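Local structure of histone FOLD protein (Methanopyrus kandleri, 1F1E) at residues K7-R12 with D79-G84; E11-Q16 with R114-L119; A86-I91 with L107-I112; M38-A43 with L92-I97. The protein probably binds and packages DNA as an archaeal histone, with two histone folds in one chain that pair with each other in a handshake. One frame throughout, in Å; residues are numbered along the deposited sequence. Where two conformers were deposited one is given.

In the fold
Contacts 2 and 4 are corresponding first-helix to middle-helix contacts of the handshake between the histone folds. In contact 2 helix 7-15 meets helix 102-129 of the second fold. In contact 4 helix 85-94 and the turn after it meet helix 25-51 of the first. Contact 3 packs helices 85-94 and 102-129 within the second fold and is wholly buried and mainly apolar. Contact 1 fastens the connecting segment 79-84 to helix 7-15, with a buried aromatic group and a salt bridge nearer the surface. Contact 2 likewise has an apolar core with polar groups at its margin. Contact 4 is less buried, and its acid and arginine stay apart.

Contact 1: K7-R12 with D79-G84; sequences KAAIER and DGELFG
Ala-9 and Phe-83 mark where the start of helix 7-15 passes the irregular segment 79-84, their CA atoms 7.1 Å apart. Two kinds of contact lie side by side here. The apolar one is made by the ring of Phe-83. Its CE1 lies 3.8 Å from Ala-9 CB, which approaches the ring obliquely. Its CZ lies 4.0 Å from Ile-10 CG1. The backbone N of Ile-10 sits at the ring edge, near the ring plane. Leu-5, Ile-112 and Cys-113 also pack against this ring.

The polar contact is between Arg-12 and Glu-81. Arg-12 presents its side, NE and NH2, to the two carboxylate oxygens. NE donates to Glu-81 OE1 at 2.8 Å, and NH2 donates to Glu-81 OE2 at 2.9 Å. Both oxygens accept on their syn lone pairs, and the two flat groups are only 5° from coplanar. The Arg-12 chain turns about CG-CD (chi3 -70°), which takes NE out of the extended line. One guanidinium face lies over Ala-8 O of its own helix. Ala-9 CB also touches the acid, 3.6 Å from Glu-81 OE2. Gln-16 OE1 holds the backbone N of Glu-81. The arrangement is a bidentate, side-on arginine-carboxylate salt bridge, here tying the connection between two tandem histone folds to the first helix of the chain.

Contact 2: E11-Q16 with R114-L119; sequences ERIFRQ and RATEEL
Phe-14 and Ile-13 meet Thr-116 where the short first helix of one histone fold crosses the long middle helix of the other, as in the histone handshake. The axes of 11-15 and 114-119 approach to 7.5 Å, and their directions differ by 57°. Packing is close at the crossing. The CA atoms of Phe-14 and Glu-117 are 4.6 Å apart.

The ring of Phe-14 reaches the backbone of helix 102-129, with Thr-116 O oblique to it. CG is anti to the backbone N (chi1 -176°), which carries the ring toward Leu-119 although the CB bond points away overall. CD2 lies 3.5 Å from Thr-116 O, and CE2 lies 3.9 Å from Leu-119 CD2. Leu-119 CG sits at the ring edge, in its plane. Ile-13 uses its CG2 branch, 3.9 Å from Thr-116 CB, and these two side chains cross at about a right angle. The hydroxyl of Thr-116 is bonded to Ile-112 O in its own helix.

At the margin, Gln-16 NE2 donates to Glu-117 OE2 at 2.8 Å. The bond is bent, 138° at the hydrogen, and the nitrogen comes from above the carboxylate plane. The other oxygen, Glu-117 OE1, takes Arg-114 NH1 at 2.7 Å. An alanine in place of Glu-117 would probably leave Gln-16 NE2 without this acceptor and Arg-114 more dependent on Glu-121. Tyr-78 also bonds Gln-16 NE2. The carboxylate thus links an amide of one fold to an arginine of the other, and the nearby positive charge probably favours its ionised form.

Contact 3: A86-I91 with L107-I112; sequences ATVRRI and LYNKLI
Val-88 projects from helix 85-94 onto Tyr-108 and Asn-109 of helix 102-129. These are the first and middle helices of the second histone fold. They run nearly perpendicular here, at 93°, with axes 10.2 Å apart.

Val-88 CB lies in the plane of the Tyr-108 ring, at the edge, 3.8 Å from CE2. CG1 then divides its contacts between Asn-109 OD1 at 3.7 Å and Ile-112 CD1 at 4.0 Å. CG2, set between the backbone N and the carbonyl carbon, faces Asn-109 ND2 at 3.9 Å. Both methyls thus lie over one face of the Asn-109 amide, CG1 nearer OD1 and CG2 nearer ND2, and the two side chains cross at about a right angle. The amide is not left to the methyls alone, since ND2 bonds to Phe-83 O in the segment just before the helix.

The hydroxyl of Tyr-108 is bonded to Ala-39 O of the first fold, so this buried polar group is satisfied. A phenylalanine in place of Tyr-108 would probably keep the ring packing against Val-88 but leave the carbonyl of Ala-39 without its side-chain donor. Ile-91, one turn after Val-88, crosses Tyr-108 at about a right angle and rests its CG2 methyl 3.4 Å from Tyr-108 OH.

Contact 4: M38-A43 with L92-I97; sequences MAEYVA and LKRAGI
Ala-43 on helix 25-51 packs against Leu-92 and Ala-95, at the end of helix 85-94 and in the turn that follows it. This is the tight part of the contact. The CA atoms of Ala-43 and Leu-92 are 5.2 Å apart, a closeness that the alanine side chain of Ala-43 allows. Ala-43 CB touches Ala-95 CB at 3.7 Å and Leu-92 CD2 at 3.8 Å. The methyl of Ala-95 also lies on the backbone of the long helix, 3.5 Å from Ala-43 C. Leu-92 uses its CD2 branch to meet Ala-43. Tyr-108 of helix 102-129 packs on Ala-43 as well.

The other side is loose and exposed to solvent. Glu-40 and Arg-94 only come near each other there. Glu-40 OE2 comes no nearer than 4.4 Å, to Arg-94 CD. The charged ends do not pair, with Glu-40 OE1 and Arg-94 NH1 5.2 Å apart. Their attraction is probably slight, and Arg-94 was modelled in two conformers.

The turn itself is held by its backbone. Gly-96 N bonds to Lys-93 O, and Ile-97 N bonds to Leu-92 O at 3.0 Å. Gly-96 has a positive phi of 102°, at which a CB would collide with the carbonyl O of Ala-95, so glycine suits the position. Arg-89 NH1 also bonds to Ile-97 O. This is a Schellman motif closing the first helix of a histone fold, set against the middle helix of the other fold in the handshake pair.

Contact 1: K7-R12 with D79-G84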
# COMPACT_ATOMS: atom_id res chain seq x y z
N LYS A 7 -9.43 -18.73 13.24
CA LYS A 7 -9.16 -17.67 14.19
C LYS A 7 -7.98 -18.05 15.11
O LYS A 7 -7.15 -17.19 15.44
CB LYS A 7 -10.35 -17.31 15.10
CG LYS A 7 -11.46 -16.62 14.38
CD LYS A 7 -12.76 -16.41 15.12
CE LYS A 7 -13.65 -15.31 14.60
NZ LYS A 7 -14.73 -14.74 15.50
N ALA A 8 -7.91 -19.31 15.50
CA ALA A 8 -6.82 -19.69 16.39
C ALA A 8 -5.45 -19.48 15.77
O ALA A 8 -4.52 -19.04 16.45
CB ALA A 8 -7.01 -21.14 16.79
N ALA A 9 -5.42 -19.75 14.46
CA ALA A 9 -4.17 -19.55 13.69
C ALA A 9 -3.88 -18.06 13.50
O ALA A 9 -2.73 -17.66 13.72
CB ALA A 9 -4.16 -20.28 12.36
N ILE A 10 -4.89 -17.25 13.15
CA ILE A 10 -4.73 -15.79 13.12
C ILE A 10 -4.14 -15.27 14.41
O ILE A 10 -3.17 -14.51 14.41
CB ILE A 10 -6.04 -15.09 12.80
CG1 ILE A 10 -6.56 -15.48 11.38
CG2 ILE A 10 -5.92 -13.60 12.95
CD1 ILE A 10 -7.96 -14.95 11.15
N GLU A 11 -4.74 -15.70 15.53
CA GLU A 11 -4.19 -15.26 16.79
C GLU A 11 -2.76 -15.69 17.06
O GLU A 11 -2.05 -14.84 17.50
CB GLU A 11 -5.08 -15.85 17.92
CG GLU A 11 -4.65 -15.27 19.25
CD GLU A 11 -5.43 -15.78 20.42
OE1 GLU A 11 -6.46 -16.47 20.22
OE2 GLU A 11 -4.96 -15.49 21.54
N ARG A 12 -2.44 -16.98 16.81
CA ARG A 12 -1.06 -17.38 17.10
C ARG A 12 -0.05 -16.56 16.27
O ARG A 12 1.02 -16.19 16.74
CB ARG A 12 -0.80 -18.88 16.91
CG ARG A 12 -1.54 -19.75 17.95
CD ARG A 12 -1.08 -21.21 17.75
NE ARG A 12 -1.63 -21.70 16.47
CZ ARG A 12 -2.80 -22.27 16.30
NH1 ARG A 12 -3.67 -22.47 17.29
NH2 ARG A 12 -3.16 -22.67 15.11
N ASP A 79 9.58 -17.88 9.11
CA ASP A 79 9.59 -19.25 9.49
C ASP A 79 8.61 -19.54 10.65
O ASP A 79 8.75 -20.55 11.32
CB ASP A 79 10.97 -19.74 9.93
N GLY A 80 7.64 -18.68 10.84
CA GLY A 80 6.57 -18.90 11.80
C GLY A 80 5.48 -19.81 11.27
O GLY A 80 5.59 -20.53 10.26
N GLU A 81 4.37 -19.83 11.99
CA GLU A 81 3.19 -20.58 11.60
C GLU A 81 2.64 -20.11 10.26
O GLU A 81 2.55 -18.92 9.95
CB GLU A 81 2.12 -20.46 12.69
CG GLU A 81 0.98 -21.44 12.34
CD GLU A 81 -0.08 -21.58 13.41
OE1 GLU A 81 0.24 -21.13 14.51
OE2 GLU A 81 -1.20 -22.13 13.10
N LEU A 82 2.18 -21.05 9.43
CA LEU A 82 1.56 -20.78 8.15
C LEU A 82 0.14 -21.32 8.12
O LEU A 82 -0.17 -22.25 8.89
CB LEU A 82 2.35 -21.46 7.03
CG LEU A 82 3.76 -20.92 6.78
CD1 LEU A 82 4.55 -22.00 6.03
CD2 LEU A 82 3.69 -19.57 6.10
N PHE A 83 -0.69 -20.70 7.32
CA PHE A 83 -1.99 -21.33 7.19
C PHE A 83 -1.89 -22.58 6.36
O PHE A 83 -0.90 -22.84 5.70
CB PHE A 83 -2.87 -20.28 6.53
CG PHE A 83 -3.17 -19.06 7.40
CD1 PHE A 83 -3.92 -19.16 8.55
CD2 PHE A 83 -2.66 -17.84 7.04
CE1 PHE A 83 -4.20 -18.06 9.33
CE2 PHE A 83 -2.94 -16.72 7.78
CZ PHE A 83 -3.70 -16.82 8.91
N GLY A 84 -2.98 -23.38 6.31
CA GLY A 84 -3.00 -24.55 5.46
C GLY A 84 -2.97 -24.18 3.99
O GLY A 84 -3.59 -23.17 3.62

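Contact 2: E11-Q16 with R114-L119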
# COMPACT_ATOMS: atom_id res chain seq x y z
N GLU A 11 -4.74 -15.70 15.53
CA GLU A 11 -4.19 -15.26 16.79
C GLU A 11 -2.76 -15.69 17.06
O GLU A 11 -2.05 -14.84 17.50
CB GLU A 11 -5.08 -15.85 17.92
CG GLU A 11 -4.65 -15.27 19.25
CD GLU A 11 -5.43 -15.78 20.42
OE1 GLU A 11 -6.46 -16.47 20.22
OE2 GLU A 11 -4.96 -15.49 21.54
N ARG A 12 -2.44 -16.98 16.81
CA ARG A 12 -1.06 -17.38 17.10
C ARG A 12 -0.05 -16.56 16.27
O ARG A 12 1.02 -16.19 16.74
CB ARG A 12 -0.80 -18.88 16.91
CG ARG A 12 -1.54 -19.75 17.95
CD ARG A 12 -1.08 -21.21 17.75
NE ARG A 12 -1.63 -21.70 16.47
CZ ARG A 12 -2.80 -22.27 16.30
NH1 ARG A 12 -3.67 -22.47 17.29
NH2 ARG A 12 -3.16 -22.67 15.11
N ILE A 13 -0.45 -16.34 15.00
CA ILE A 13 0.48 -15.71 14.09
C ILE A 13 0.66 -14.27 14.54
O ILE A 13 1.76 -13.74 14.60
CB ILE A 13 0.04 -15.87 12.66
CG1 ILE A 13 0.11 -17.34 12.21
CG2 ILE A 13 0.81 -15.00 11.71
CD1 ILE A 13 -0.76 -17.63 10.99
N PHE A 14 -0.44 -13.58 14.80
CA PHE A 14 -0.32 -12.19 15.28
C PHE A 14 0.51 -12.13 16.55
O PHE A 14 1.36 -11.27 16.74
CB PHE A 14 -1.73 -11.68 15.54
CG PHE A 14 -1.79 -10.24 15.95
CD1 PHE A 14 -1.86 -9.87 17.26
CD2 PHE A 14 -1.76 -9.24 14.98
CE1 PHE A 14 -1.93 -8.55 17.66
CE2 PHE A 14 -1.80 -7.93 15.37
CZ PHE A 14 -1.88 -7.58 16.70
N ARG A 15 0.24 -13.11 17.44
CA ARG A 15 0.95 -13.11 18.72
C ARG A 15 2.43 -13.37 18.58
O ARG A 15 3.28 -13.01 19.40
CB ARG A 15 0.25 -14.17 19.61
CG ARG A 15 0.09 -13.97 21.05
CD ARG A 15 -0.49 -15.22 21.69
NE ARG A 15 -1.90 -15.03 22.07
CZ ARG A 15 -2.23 -14.33 23.16
NH1 ARG A 15 -3.50 -14.18 23.49
NH2 ARG A 15 -1.29 -13.76 23.91
N GLN A 16 2.89 -13.97 17.49
CA GLN A 16 4.29 -14.12 17.23
C GLN A 16 4.99 -12.78 17.20
O GLN A 16 6.18 -12.69 17.45
CB GLN A 16 4.57 -14.73 15.85
CG GLN A 16 4.17 -16.19 15.77
CD GLN A 16 4.20 -16.82 14.40
OE1 GLN A 16 3.89 -17.99 14.24
NE2 GLN A 16 4.58 -16.07 13.38
N ARG A 114 3.49 -13.23 7.49
CA ARG A 114 4.47 -12.26 7.94
C ARG A 114 3.81 -10.91 8.12
O ARG A 114 4.09 -10.18 9.07
CB ARG A 114 5.61 -12.14 6.96
CG ARG A 114 6.61 -11.05 7.27
CD ARG A 114 7.32 -11.23 8.62
NE ARG A 114 8.02 -10.02 8.92
CZ ARG A 114 8.27 -9.42 10.06
NH1 ARG A 114 7.86 -9.96 11.19
NH2 ARG A 114 8.92 -8.28 10.07
N ALA A 115 2.86 -10.52 7.25
CA ALA A 115 2.16 -9.26 7.38
C ALA A 115 1.37 -9.22 8.68
O ALA A 115 1.34 -8.21 9.38
CB ALA A 115 1.28 -9.00 6.20
N THR A 116 0.79 -10.34 9.06
CA THR A 116 0.05 -10.42 10.31
C THR A 116 0.99 -10.30 11.54
O THR A 116 0.66 -9.54 12.43
CB THR A 116 -0.73 -11.74 10.33
OG1 THR A 116 -1.66 -11.77 9.28
CG2 THR A 116 -1.58 -11.88 11.59
N GLU A 117 2.11 -11.01 11.49
CA GLU A 117 3.11 -10.90 12.53
C GLU A 117 3.63 -9.49 12.64
O GLU A 117 3.78 -8.93 13.72
CB GLU A 117 4.23 -11.88 12.18
CG GLU A 117 5.35 -11.92 13.21
CD GLU A 117 6.42 -12.87 12.70
OE1 GLU A 117 7.16 -12.53 11.76
OE2 GLU A 117 6.44 -13.95 13.29
N GLU A 118 3.89 -8.86 11.51
CA GLU A 118 4.35 -7.48 11.48
C GLU A 118 3.32 -6.50 12.06
O GLU A 118 3.65 -5.55 12.79
CB GLU A 118 4.70 -7.07 10.08
CG GLU A 118 5.53 -5.85 9.94
CD GLU A 118 5.88 -5.79 8.44
OE1 GLU A 118 7.06 -5.81 8.07
OE2 GLU A 118 4.90 -5.73 7.68
N LEU A 119 2.08 -6.83 11.78
CA LEU A 119 1.02 -6.04 12.45
C LEU A 119 1.07 -6.17 13.96
O LEU A 119 0.86 -5.18 14.67
CB LEU A 119 -0.31 -6.48 11.90
CG LEU A 119 -1.51 -5.58 12.15
CD1 LEU A 119 -1.37 -4.28 11.33
CD2 LEU A 119 -2.79 -6.34 11.95
O HOH W 1 8.50 -13.19 15.38

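Contact 3: A86-I91 with L107-I112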
# COMPACT_ATOMS: atom_id res chain seq x y z
N ALA A 86 -4.26 -25.55 1.33
CA ALA A 86 -5.51 -25.56 0.61
C ALA A 86 -6.36 -24.34 0.91
O ALA A 86 -7.07 -23.82 0.05
CB ALA A 86 -6.36 -26.82 0.87
N THR A 87 -6.37 -23.92 2.16
CA THR A 87 -7.10 -22.71 2.55
C THR A 87 -6.57 -21.50 1.82
O THR A 87 -7.36 -20.76 1.19
CB THR A 87 -7.00 -22.49 4.06
OG1 THR A 87 -7.60 -23.59 4.73
CG2 THR A 87 -7.78 -21.27 4.51
N VAL A 88 -5.24 -21.29 1.83
CA VAL A 88 -4.78 -20.12 1.15
C VAL A 88 -4.92 -20.26 -0.36
O VAL A 88 -5.19 -19.24 -1.04
CB VAL A 88 -3.33 -19.74 1.54
CG1 VAL A 88 -3.32 -19.33 3.02
CG2 VAL A 88 -2.29 -20.79 1.29
N ARG A 89 -4.82 -21.46 -0.89
CA ARG A 89 -5.05 -21.63 -2.31
C ARG A 89 -6.48 -21.29 -2.70
O ARG A 89 -6.69 -20.76 -3.78
CB ARG A 89 -4.70 -23.05 -2.74
CG ARG A 89 -4.96 -23.37 -4.18
CD ARG A 89 -4.03 -22.63 -5.08
NE ARG A 89 -4.23 -22.71 -6.52
CZ ARG A 89 -4.94 -21.86 -7.21
NH1 ARG A 89 -5.63 -20.83 -6.65
NH2 ARG A 89 -5.06 -22.00 -8.50
N ARG A 90 -7.44 -21.58 -1.82
CA ARG A 90 -8.81 -21.26 -2.11
C ARG A 90 -9.04 -19.77 -2.05
O ARG A 90 -9.84 -19.22 -2.86
CB ARG A 90 -9.75 -21.99 -1.14
CG ARG A 90 -11.22 -21.82 -1.44
CD ARG A 90 -11.67 -22.90 -2.45
NE ARG A 90 -13.13 -22.84 -2.51
CZ ARG A 90 -13.93 -23.58 -1.79
NH1 ARG A 90 -13.53 -24.51 -0.91
NH2 ARG A 90 -15.24 -23.41 -1.94
N ILE A 91 -8.34 -19.06 -1.19
CA ILE A 91 -8.48 -17.60 -1.21
C ILE A 91 -7.96 -17.08 -2.51
O ILE A 91 -8.56 -16.22 -3.16
CB ILE A 91 -7.73 -17.02 -0.01
CG1 ILE A 91 -8.35 -17.49 1.32
CG2 ILE A 91 -7.68 -15.51 -0.08
CD1 ILE A 91 -7.44 -17.20 2.49
N LEU A 107 4.67 -18.52 -1.09
CA LEU A 107 5.09 -17.12 -0.84
C LEU A 107 3.90 -16.26 -0.50
O LEU A 107 4.05 -15.37 0.35
CB LEU A 107 5.96 -16.60 -1.98
CG LEU A 107 6.55 -15.20 -1.70
CD1 LEU A 107 7.36 -15.16 -0.43
CD2 LEU A 107 7.39 -14.86 -2.93
N TYR A 108 2.74 -16.50 -1.09
CA TYR A 108 1.52 -15.80 -0.64
C TYR A 108 1.25 -16.07 0.83
O TYR A 108 0.94 -15.16 1.62
CB TYR A 108 0.37 -16.27 -1.51
CG TYR A 108 -0.95 -15.76 -0.97
CD1 TYR A 108 -1.32 -14.43 -1.06
CD2 TYR A 108 -1.81 -16.59 -0.34
CE1 TYR A 108 -2.52 -14.02 -0.55
CE2 TYR A 108 -3.03 -16.22 0.19
CZ TYR A 108 -3.37 -14.88 0.09
OH TYR A 108 -4.55 -14.51 0.60
N ASN A 109 1.36 -17.36 1.23
CA ASN A 109 1.18 -17.71 2.62
C ASN A 109 2.19 -17.00 3.52
O ASN A 109 1.77 -16.37 4.52
CB ASN A 109 1.32 -19.24 2.73
CG ASN A 109 0.55 -19.84 3.87
OD1 ASN A 109 -0.04 -19.20 4.72
ND2 ASN A 109 0.58 -21.18 3.84
N LYS A 110 3.46 -17.02 3.16
CA LYS A 110 4.45 -16.28 3.97
C LYS A 110 4.16 -14.81 4.00
O LYS A 110 4.32 -14.17 5.03
CB LYS A 110 5.85 -16.51 3.38
CG LYS A 110 6.38 -17.90 3.67
CD LYS A 110 8.02 -17.95 3.07
N LEU A 111 3.68 -14.23 2.91
CA LEU A 111 3.36 -12.82 2.90
C LEU A 111 2.24 -12.51 3.87
O LEU A 111 2.35 -11.55 4.62
CB LEU A 111 3.00 -12.43 1.47
CG LEU A 111 2.60 -10.98 1.19
CD1 LEU A 111 3.62 -9.99 1.74
CD2 LEU A 111 2.36 -10.72 -0.29
N ILE A 112 1.12 -13.20 3.81
CA ILE A 112 0.02 -12.83 4.67
C ILE A 112 0.36 -13.14 6.11
O ILE A 112 -0.07 -12.44 7.02
CB ILE A 112 -1.31 -13.45 4.20
CG1 ILE A 112 -1.39 -14.95 4.26
CG2 ILE A 112 -1.68 -12.94 2.82
CD1 ILE A 112 -2.77 -15.52 4.00

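Contact 4: M38-A43 with L92-I97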
# COMPACT_ATOMS: atom_id res chain seq x y z
N MSE A 38 -7.50 -8.55 4.80
CA MSE A 38 -6.16 -8.35 4.27
C MSE A 38 -5.73 -9.48 3.37
O MSE A 38 -5.17 -9.25 2.31
CB MSE A 38 -5.16 -8.15 5.41
CG MSE A 38 -3.76 -7.96 4.94
SE MSE A 38 -2.80 -9.48 4.71
CE MSE A 38 -2.65 -10.11 6.36
N ALA A 39 -5.98 -10.71 3.76
CA ALA A 39 -5.62 -11.84 2.93
C ALA A 39 -6.30 -11.76 1.58
O ALA A 39 -5.71 -12.05 0.53
CB ALA A 39 -5.91 -13.16 3.63
N GLU A 40 -7.59 -11.38 1.58
CA GLU A 40 -8.33 -11.25 0.33
C GLU A 40 -7.79 -10.13 -0.52
O GLU A 40 -7.66 -10.27 -1.74
CB GLU A 40 -9.82 -11.10 0.67
CG GLU A 40 -10.68 -10.95 -0.55
CD GLU A 40 -12.14 -11.23 -0.33
OE1 GLU A 40 -12.54 -11.43 0.80
OE2 GLU A 40 -12.83 -11.27 -1.33
N TYR A 41 -7.48 -9.01 0.09
CA TYR A 41 -6.91 -7.88 -0.58
C TYR A 41 -5.60 -8.27 -1.27
O TYR A 41 -5.33 -7.95 -2.40
CB TYR A 41 -6.70 -6.75 0.45
CG TYR A 41 -5.69 -5.73 -0.03
CD1 TYR A 41 -5.94 -4.72 -0.93
CD2 TYR A 41 -4.41 -5.78 0.47
CE1 TYR A 41 -4.94 -3.85 -1.29
CE2 TYR A 41 -3.39 -4.92 0.12
CZ TYR A 41 -3.69 -3.94 -0.79
OH TYR A 41 -2.68 -3.06 -1.16
N VAL A 42 -4.76 -9.02 -0.54
CA VAL A 42 -3.47 -9.46 -1.05
C VAL A 42 -3.69 -10.44 -2.19
O VAL A 42 -3.02 -10.37 -3.21
CB VAL A 42 -2.57 -10.06 0.02
CG1 VAL A 42 -1.31 -10.60 -0.59
CG2 VAL A 42 -2.22 -8.97 1.05
N ALA A 43 -4.64 -11.31 -2.10
CA ALA A 43 -4.92 -12.26 -3.18
C ALA A 43 -5.43 -11.54 -4.44
O ALA A 43 -5.00 -11.84 -5.58
CB ALA A 43 -5.91 -13.28 -2.68
N LEU A 92 -6.84 -17.62 -3.00
CA LEU A 92 -6.31 -17.19 -4.28
C LEU A 92 -7.31 -17.50 -5.40
O LEU A 92 -7.50 -16.70 -6.31
CB LEU A 92 -4.96 -17.85 -4.48
CG LEU A 92 -3.82 -17.33 -3.62
CD1 LEU A 92 -2.57 -18.24 -3.77
CD2 LEU A 92 -3.42 -15.91 -3.93
N LYS A 93 -7.92 -18.70 -5.38
CA LYS A 93 -8.89 -19.16 -6.41
C LYS A 93 -10.04 -18.16 -6.39
O LYS A 93 -10.46 -17.73 -7.44
CB LYS A 93 -9.40 -20.59 -6.16
N ARG A 94 -10.52 -17.78 -5.21
CA ARG A 94 -11.62 -16.80 -5.15
C ARG A 94 -11.27 -15.43 -5.72
O ARG A 94 -12.20 -14.76 -6.18
CB ARG A 94 -12.07 -16.58 -3.72
CG ARG A 94 -13.18 -15.57 -3.46
CD ARG A 94 -13.49 -15.59 -1.94
NE ARG A 94 -13.43 -16.95 -1.40
CZ ARG A 94 -12.89 -17.44 -0.30
NH1 ARG A 94 -12.26 -16.64 0.54
NH2 ARG A 94 -12.95 -18.75 0.04
N ALA A 95 -10.00 -15.10 -5.65
CA ALA A 95 -9.49 -13.87 -6.22
C ALA A 95 -9.29 -14.00 -7.73
O ALA A 95 -8.92 -13.03 -8.37
CB ALA A 95 -8.19 -13.45 -5.56
N GLY A 96 -9.57 -15.17 -8.26
CA GLY A 96 -9.44 -15.29 -9.74
C GLY A 96 -8.18 -16.00 -10.18
O GLY A 96 -7.93 -16.04 -11.41
N ILE A 97 -7.38 -16.54 -9.28
CA ILE A 97 -6.11 -17.18 -9.58
C ILE A 97 -6.43 -18.63 -9.99
O ILE A 97 -6.62 -19.50 -9.15
CB ILE A 97 -5.11 -17.09 -8.43
CG1 ILE A 97 -4.70 -15.66 -7.88
CG2 ILE A 97 -3.84 -17.89 -8.79
CD1 ILE A 97 -4.05 -14.95 -9.02